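Local coordinates for protein type III secretion T3S chaperone (Chlamydia trachomatis, PDB 3K29) that probably acts as a chaperone-type component of the type III secretion apparatus, as a YscO homologue that folds into a long antiparallel helical hairpin, at residues K23-K28 with E109-E114; R30-E35 with A103-L108. All coordinates share one frame; numbering follows the deposited sequence. Where two conformers were deposited one is given.

Interaction 1: residues K23-K28 with E109-E114; sequences KVVKEK and ERAEVE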
loop_
_atom_site.group_PDB
_atom_site.type_symbol
_atom_site.label_atom_id
_atom_site.label_comp_id
_atom_site.label_asym_id
_atom_site.label_seq_id
_atom_site.Cartn_x
_atom_site.Cartn_y
_atom_site.Cartn_z
ATOM N N LYS A 23 2.063 -8.276 -1.337
ATOM C CA LYS A 23 0.830 -8.639 -1.971
ATOM C C LYS A 23 -0.307 -7.765 -1.428
ATOM O O LYS A 23 -1.179 -7.333 -2.190
ATOM C CB LYS A 23 0.543 -10.125 -1.738
ATOM C CG LYS A 23 -0.842 -10.579 -2.171
ATOM C CD LYS A 23 -0.996 -12.102 -2.092
ATOM C CE LYS A 23 -1.930 -12.649 -3.199
ATOM N NZ LYS A 23 -1.933 -14.176 -3.250
ATOM N N VAL A 24 -0.304 -7.492 -0.124
ATOM C CA VAL A 24 -1.347 -6.627 0.439
ATOM C C VAL A 24 -1.273 -5.178 -0.114
ATOM O O VAL A 24 -2.318 -4.640 -0.482
ATOM C CB VAL A 24 -1.440 -6.714 1.980
ATOM C CG1 VAL A 24 -2.272 -5.540 2.561
ATOM C CG2 VAL A 24 -2.020 -8.125 2.416
ATOM N N VAL A 25 -0.071 -4.590 -0.208
ATOM C CA VAL A 25 0.136 -3.247 -0.787
ATOM C C VAL A 25 -0.436 -3.168 -2.198
ATOM O O VAL A 25 -1.170 -2.229 -2.522
ATOM C CB VAL A 25 1.623 -2.789 -0.836
ATOM C CG1 VAL A 25 1.776 -1.536 -1.711
ATOM C CG2 VAL A 25 2.139 -2.451 0.545
ATOM N N LYS A 26 -0.123 -4.184 -3.003
ATOM C CA LYS A 26 -0.604 -4.293 -4.370
ATOM C C LYS A 26 -2.113 -4.408 -4.405
ATOM O O LYS A 26 -2.746 -3.862 -5.290
ATOM C CB LYS A 26 0.039 -5.497 -5.065
ATOM C CG LYS A 26 -0.767 -6.040 -6.228
ATOM C CD LYS A 26 0.055 -6.917 -7.157
ATOM C CE LYS A 26 -0.776 -7.277 -8.386
ATOM N NZ LYS A 26 -0.044 -8.164 -9.323
ATOM N N GLU A 27 -2.693 -5.137 -3.462
ATOM C CA GLU A 27 -4.132 -5.278 -3.447
ATOM C C GLU A 27 -4.764 -3.917 -3.061
ATOM O O GLU A 27 -5.723 -3.453 -3.685
ATOM C CB GLU A 27 -4.568 -6.431 -2.526
ATOM C CG GLU A 27 -6.096 -6.613 -2.381
ATOM C CD GLU A 27 -6.872 -6.803 -3.715
ATOM O OE1 GLU A 27 -6.264 -6.832 -4.822
ATOM O OE2 GLU A 27 -8.124 -6.927 -3.659
ATOM N N LYS A 28 -4.169 -3.243 -2.082
ATOM C CA LYS A 28 -4.644 -1.900 -1.737
ATOM C C LYS A 28 -4.502 -0.888 -2.875
ATOM O O LYS A 28 -5.394 -0.047 -3.021
ATOM C CB LYS A 28 -4.052 -1.371 -0.422
ATOM C CG LYS A 28 -4.248 -2.322 0.782
ATOM C CD LYS A 28 -5.661 -2.713 1.016
ATOM C CE LYS A 28 -5.760 -3.545 2.257
ATOM N NZ LYS A 28 -7.107 -4.166 2.326
ATOM N N GLU A 109 -1.758 3.718 2.355
ATOM C CA GLU A 109 -0.684 4.290 3.165
ATOM C C GLU A 109 -0.379 3.333 4.322
ATOM O O GLU A 109 0.787 3.078 4.624
ATOM C CB GLU A 109 -1.084 5.680 3.693
ATOM C CG GLU A 109 -1.394 6.706 2.608
ATOM C CD GLU A 109 -1.958 8.034 3.145
ATOM O OE1 GLU A 109 -1.902 8.304 4.361
ATOM O OE2 GLU A 109 -2.460 8.821 2.334
ATOM N N ARG A 110 -1.431 2.819 4.962
ATOM C CA ARG A 110 -1.296 1.907 6.086
ATOM C C ARG A 110 -0.601 0.581 5.684
ATOM O O ARG A 110 0.256 0.085 6.405
ATOM C CB ARG A 110 -2.658 1.620 6.689
ATOM C CG ARG A 110 -3.297 2.822 7.379
ATOM C CD ARG A 110 -4.615 2.427 7.962
ATOM N NE ARG A 110 -5.342 3.586 8.440
ATOM C CZ ARG A 110 -6.492 4.015 7.927
ATOM N NH1 ARG A 110 -7.080 3.360 6.933
ATOM N NH2 ARG A 110 -7.073 5.104 8.423
ATOM N N ALA A 111 -0.943 0.053 4.516
ATOM C CA ALA A 111 -0.326 -1.177 4.021
ATOM C C ALA A 111 1.150 -1.010 3.745
ATOM O O ALA A 111 1.928 -1.937 4.000
ATOM C CB ALA A 111 -1.053 -1.709 2.770
ATOM N N GLU A 112 1.544 0.153 3.213
ATOM C CA GLU A 112 2.956 0.442 2.957
ATOM C C GLU A 112 3.787 0.637 4.237
ATOM O O GLU A 112 4.949 0.193 4.280
ATOM C CB GLU A 112 3.103 1.658 2.037
ATOM C CG GLU A 112 2.171 1.551 0.858
ATOM C CD GLU A 112 2.626 2.356 -0.307
ATOM O OE1 GLU A 112 3.128 1.729 -1.274
ATOM O OE2 GLU A 112 2.487 3.608 -0.264
ATOM N N VAL A 113 3.204 1.300 5.251
ATOM C CA VAL A 113 3.781 1.351 6.601
ATOM C C VAL A 113 3.981 -0.093 7.098
ATOM O O VAL A 113 5.042 -0.438 7.622
ATOM C CB VAL A 113 2.910 2.158 7.620
ATOM C CG1 VAL A 113 3.503 2.056 9.059
ATOM C CG2 VAL A 113 2.787 3.656 7.203
ATOM N N GLU A 114 2.971 -0.945 6.911
ATOM C CA GLU A 114 3.070 -2.340 7.370
ATOM C C GLU A 114 4.171 -3.139 6.659
ATOM O O GLU A 114 4.911 -3.875 7.322
ATOM C CB GLU A 114 1.722 -3.067 7.321
ATOM C CG GLU A 114 0.747 -2.510 8.333
ATOM C CD GLU A 114 1.426 -2.331 9.685
ATOM O OE1 GLU A 114 1.842 -3.357 10.279
ATOM O OE2 GLU A 114 1.585 -1.167 10.134
#

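Interaction 2: residues R30-E35 with A103-L108; sequences RLLELE and AASKEL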
loop_
_atom_site.group_PDB
_atom_site.type_symbol
_atom_site.label_atom_id
_atom_site.label_comp_id
_atom_site.label_asym_id
_atom_site.label_seq_id
_atom_site.Cartn_x
_atom_site.Cartn_y
_atom_site.Cartn_z
ATOM N N ARG A 30 -4.901 -1.591 -6.008
ATOM C CA ARG A 30 -6.012 -1.967 -6.859
ATOM C C ARG A 30 -7.345 -1.515 -6.288
ATOM O O ARG A 30 -8.223 -1.072 -7.028
ATOM C CB ARG A 30 -6.050 -3.478 -7.047
ATOM C CG ARG A 30 -6.763 -3.875 -8.296
ATOM C CD ARG A 30 -7.062 -5.381 -8.334
ATOM N NE ARG A 30 -7.879 -5.776 -7.182
ATOM C CZ ARG A 30 -9.195 -5.583 -7.052
ATOM N NH1 ARG A 30 -9.919 -4.999 -8.012
ATOM N NH2 ARG A 30 -9.794 -6.002 -5.945
ATOM N N LEU A 31 -7.512 -1.653 -4.978
ATOM C CA LEU A 31 -8.761 -1.237 -4.346
ATOM C C LEU A 31 -8.937 0.269 -4.458
ATOM O O LEU A 31 -10.047 0.728 -4.698
ATOM C CB LEU A 31 -8.870 -1.730 -2.905
ATOM C CG LEU A 31 -9.028 -3.248 -2.733
ATOM C CD1 LEU A 31 -9.068 -3.656 -1.264
ATOM C CD2 LEU A 31 -10.281 -3.758 -3.469
ATOM N N LEU A 32 -7.842 1.019 -4.318
ATOM C CA LEU A 32 -7.871 2.480 -4.446
ATOM C C LEU A 32 -8.188 2.828 -5.900
ATOM O O LEU A 32 -8.958 3.762 -6.150
ATOM C CB LEU A 32 -6.538 3.117 -4.005
ATOM C CG LEU A 32 -6.234 4.601 -4.328
ATOM C CD1 LEU A 32 -7.262 5.535 -3.683
ATOM C CD2 LEU A 32 -4.832 5.034 -3.885
ATOM N N GLU A 33 -7.603 2.074 -6.845
ATOM C CA GLU A 33 -7.873 2.308 -8.257
ATOM C C GLU A 33 -9.363 2.118 -8.613
ATOM O O GLU A 33 -9.922 2.971 -9.305
ATOM C CB GLU A 33 -6.903 1.543 -9.195
ATOM C CG GLU A 33 -7.009 1.917 -10.715
ATOM C CD GLU A 33 -7.142 3.428 -11.021
ATOM O OE1 GLU A 33 -8.138 3.825 -11.690
ATOM O OE2 GLU A 33 -6.257 4.219 -10.606
ATOM N N LEU A 34 -9.998 1.049 -8.116
ATOM C CA LEU A 34 -11.460 0.884 -8.232
ATOM C C LEU A 34 -12.228 2.126 -7.749
ATOM O O LEU A 34 -13.099 2.635 -8.452
ATOM C CB LEU A 34 -11.960 -0.346 -7.450
ATOM C CG LEU A 34 -12.200 -1.737 -8.042
ATOM C CD1 LEU A 34 -11.120 -2.220 -9.025
ATOM C CD2 LEU A 34 -12.384 -2.759 -6.903
ATOM N N GLU A 35 -11.902 2.623 -6.565
ATOM C CA GLU A 35 -12.591 3.806 -6.061
ATOM C C GLU A 35 -12.296 5.026 -6.935
ATOM O O GLU A 35 -13.216 5.787 -7.216
ATOM C CB GLU A 35 -12.264 4.086 -4.581
ATOM C CG GLU A 35 -12.655 2.959 -3.612
ATOM C CD GLU A 35 -14.080 2.419 -3.794
ATOM O OE1 GLU A 35 -15.063 3.187 -3.898
ATOM O OE2 GLU A 35 -14.239 1.187 -3.754
ATOM N N ALA A 103 -10.661 6.961 2.101
ATOM C CA ALA A 103 -10.469 5.791 2.948
ATOM C C ALA A 103 -9.543 4.742 2.277
ATOM O O ALA A 103 -8.648 4.213 2.939
ATOM C CB ALA A 103 -11.799 5.180 3.355
ATOM N N ALA A 104 -9.715 4.498 0.976
ATOM C CA ALA A 104 -8.884 3.508 0.272
ATOM C C ALA A 104 -7.447 3.986 0.179
ATOM O O ALA A 104 -6.513 3.181 0.245
ATOM C CB ALA A 104 -9.434 3.196 -1.141
ATOM N N SER A 105 -7.301 5.306 0.024
ATOM C CA SER A 105 -6.023 5.987 -0.034
ATOM C C SER A 105 -5.273 5.804 1.297
ATOM O O SER A 105 -4.099 5.421 1.317
ATOM C CB SER A 105 -6.296 7.460 -0.309
ATOM O OG SER A 105 -5.179 8.049 -0.906
ATOM N N LYS A 106 -5.959 6.064 2.407
ATOM C CA LYS A 106 -5.421 5.775 3.729
ATOM C C LYS A 106 -5.089 4.291 3.962
ATOM O O LYS A 106 -4.050 3.961 4.522
ATOM C CB LYS A 106 -6.392 6.259 4.783
ATOM C CG LYS A 106 -6.523 7.762 4.870
ATOM C CD LYS A 106 -7.347 8.087 6.103
ATOM C CE LYS A 106 -7.539 9.557 6.265
ATOM N NZ LYS A 106 -7.678 9.858 7.727
ATOM N N GLU A 107 -5.981 3.399 3.532
ATOM C CA GLU A 107 -5.675 1.954 3.549
ATOM C C GLU A 107 -4.393 1.569 2.817
ATOM O O GLU A 107 -3.625 0.766 3.328
ATOM C CB GLU A 107 -6.861 1.121 3.053
ATOM C CG GLU A 107 -7.870 0.883 4.118
ATOM C CD GLU A 107 -7.286 0.081 5.256
ATOM O OE1 GLU A 107 -7.041 0.654 6.342
ATOM O OE2 GLU A 107 -7.037 -1.124 5.045
ATOM N N LEU A 108 -4.145 2.153 1.650
ATOM C CA LEU A 108 -2.854 2.003 0.982
ATOM C C LEU A 108 -1.656 2.513 1.790
ATOM O O LEU A 108 -0.649 1.816 1.865
ATOM C CB LEU A 108 -2.843 2.677 -0.398
ATOM C CG LEU A 108 -1.560 2.638 -1.222
ATOM C CD1 LEU A 108 -1.004 1.212 -1.398
ATOM C CD2 LEU A 108 -1.798 3.244 -2.592
#

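Interaction 1: residues K23-K28 with E109-E114
Two flat groups of 109-114 meet Val25: the Ala111-Glu112 peptide and the carboxylate of Glu112. Val25 CG2 sits above the peptide plane at the carbonyl end, nearer to being over O than over C, with 3.5 Å from Val25 CG2 to Ala111 O. The methyl therefore covers a face of the peptide. The carboxylate is met differently. Val25 CG1 approaches its OE1 end, not the middle of its face, and Val25 CG1 to Glu112 OE1 is 3.6 Å. The chi1 of Val25, 168°, puts CG1 anti to the backbone N and CG2 beside it. CG2 thus lies over the Ala111 carbonyl and CG1 reaches the carboxylate, while Glu112 CG touches both methyls. The Glu112 chain is extended beyond CG and crosses the Val25 side chain at about a right angle. OE1 also has a long, weak ion pair with Arg29. The segments face each other across the antiparallel hairpin of helices 8-66 and 70-160, consistent with the coiled coil predicted for the first arm. Their axes run 8.8 Å apart at 167°. Val25 and Ala111 lie level, with 5.3 Å between Val25 CA and Ala111 CA. The small side chain of Ala111 points at the facing helix. Its CB is 3.8 Å from Lys28 CG, and 4.0 Å from both Val25 CG2 and Val24 CG1. Lys28 starts toward the partner helix, but a bend at chi2 (-54°) turns its amino end away, so its aliphatic base does the touching. Val25 also packs on Leu115.

Interaction 2: residues R30-E35 with A103-L108
Leu32 carries this contact, laid against one flank of 103-108. Its chi1 of 167° carries CG anti to the backbone N. From there CD1 goes to the backbone of Ser105, with 3.7 Å from Leu32 CD1 to Ser105 N. It also lies near the Ser105 side chain, touching CB. CD2 meets Leu108 tip to tip, at 3.8 Å from Leu32 CD2 to Leu108 CD2, and the two leucine side chains cross at about a right angle. CD2 touches Ser105 as well, at its CA. Nearer the backbone, Ala104 points straight at the other helix. Its CB comes to 3.7 Å from Leu32 CA, so a methyl rests on main chain. The alpha carbons of Leu32 and Ala104 are only 4.9 Å apart. Alanine at the level of a leucine is compatible with the close spacing of this antiparallel helix pair, where the two helix axes are 8.7 Å apart and cross at -165°. Glu35, three residues on from Leu32, also touches Ala104, with 4.1 Å between Glu35 CG and Ala104 CB. Only its aliphatic part joins in. The chain bends at chi2, and the carboxylate is held elsewhere: OE1 forms a salt bridge with Lys38 and a hydrogen bond with Gln97 of the opposite helix. Val101 on helix 70-160 packs against both Leu32 and Glu35. Leu108 also touches Arg29 of helix 8-66.

Interactions 1 and 2 are successive levels of one interface, both joining helix 8-66 to helix 70-160. Their centres lie 10 Å apart, and interaction 2 is nested inside the loop closed by interaction 1. The two levels meet at Leu108, which packs on Val25 and Lys28. Each places an alanine against the facing helix. Interaction 1 lies near the centre of the chain and is partly buried, with two buried residues among five. Interaction 2 is a surface contact, with one among six. Both are apolar. The glutamate of interaction 1 has a weak, long ion pair, while that of interaction 2 has a salt bridge. Interaction 2 covers slightly more area, 210 against 187 Å².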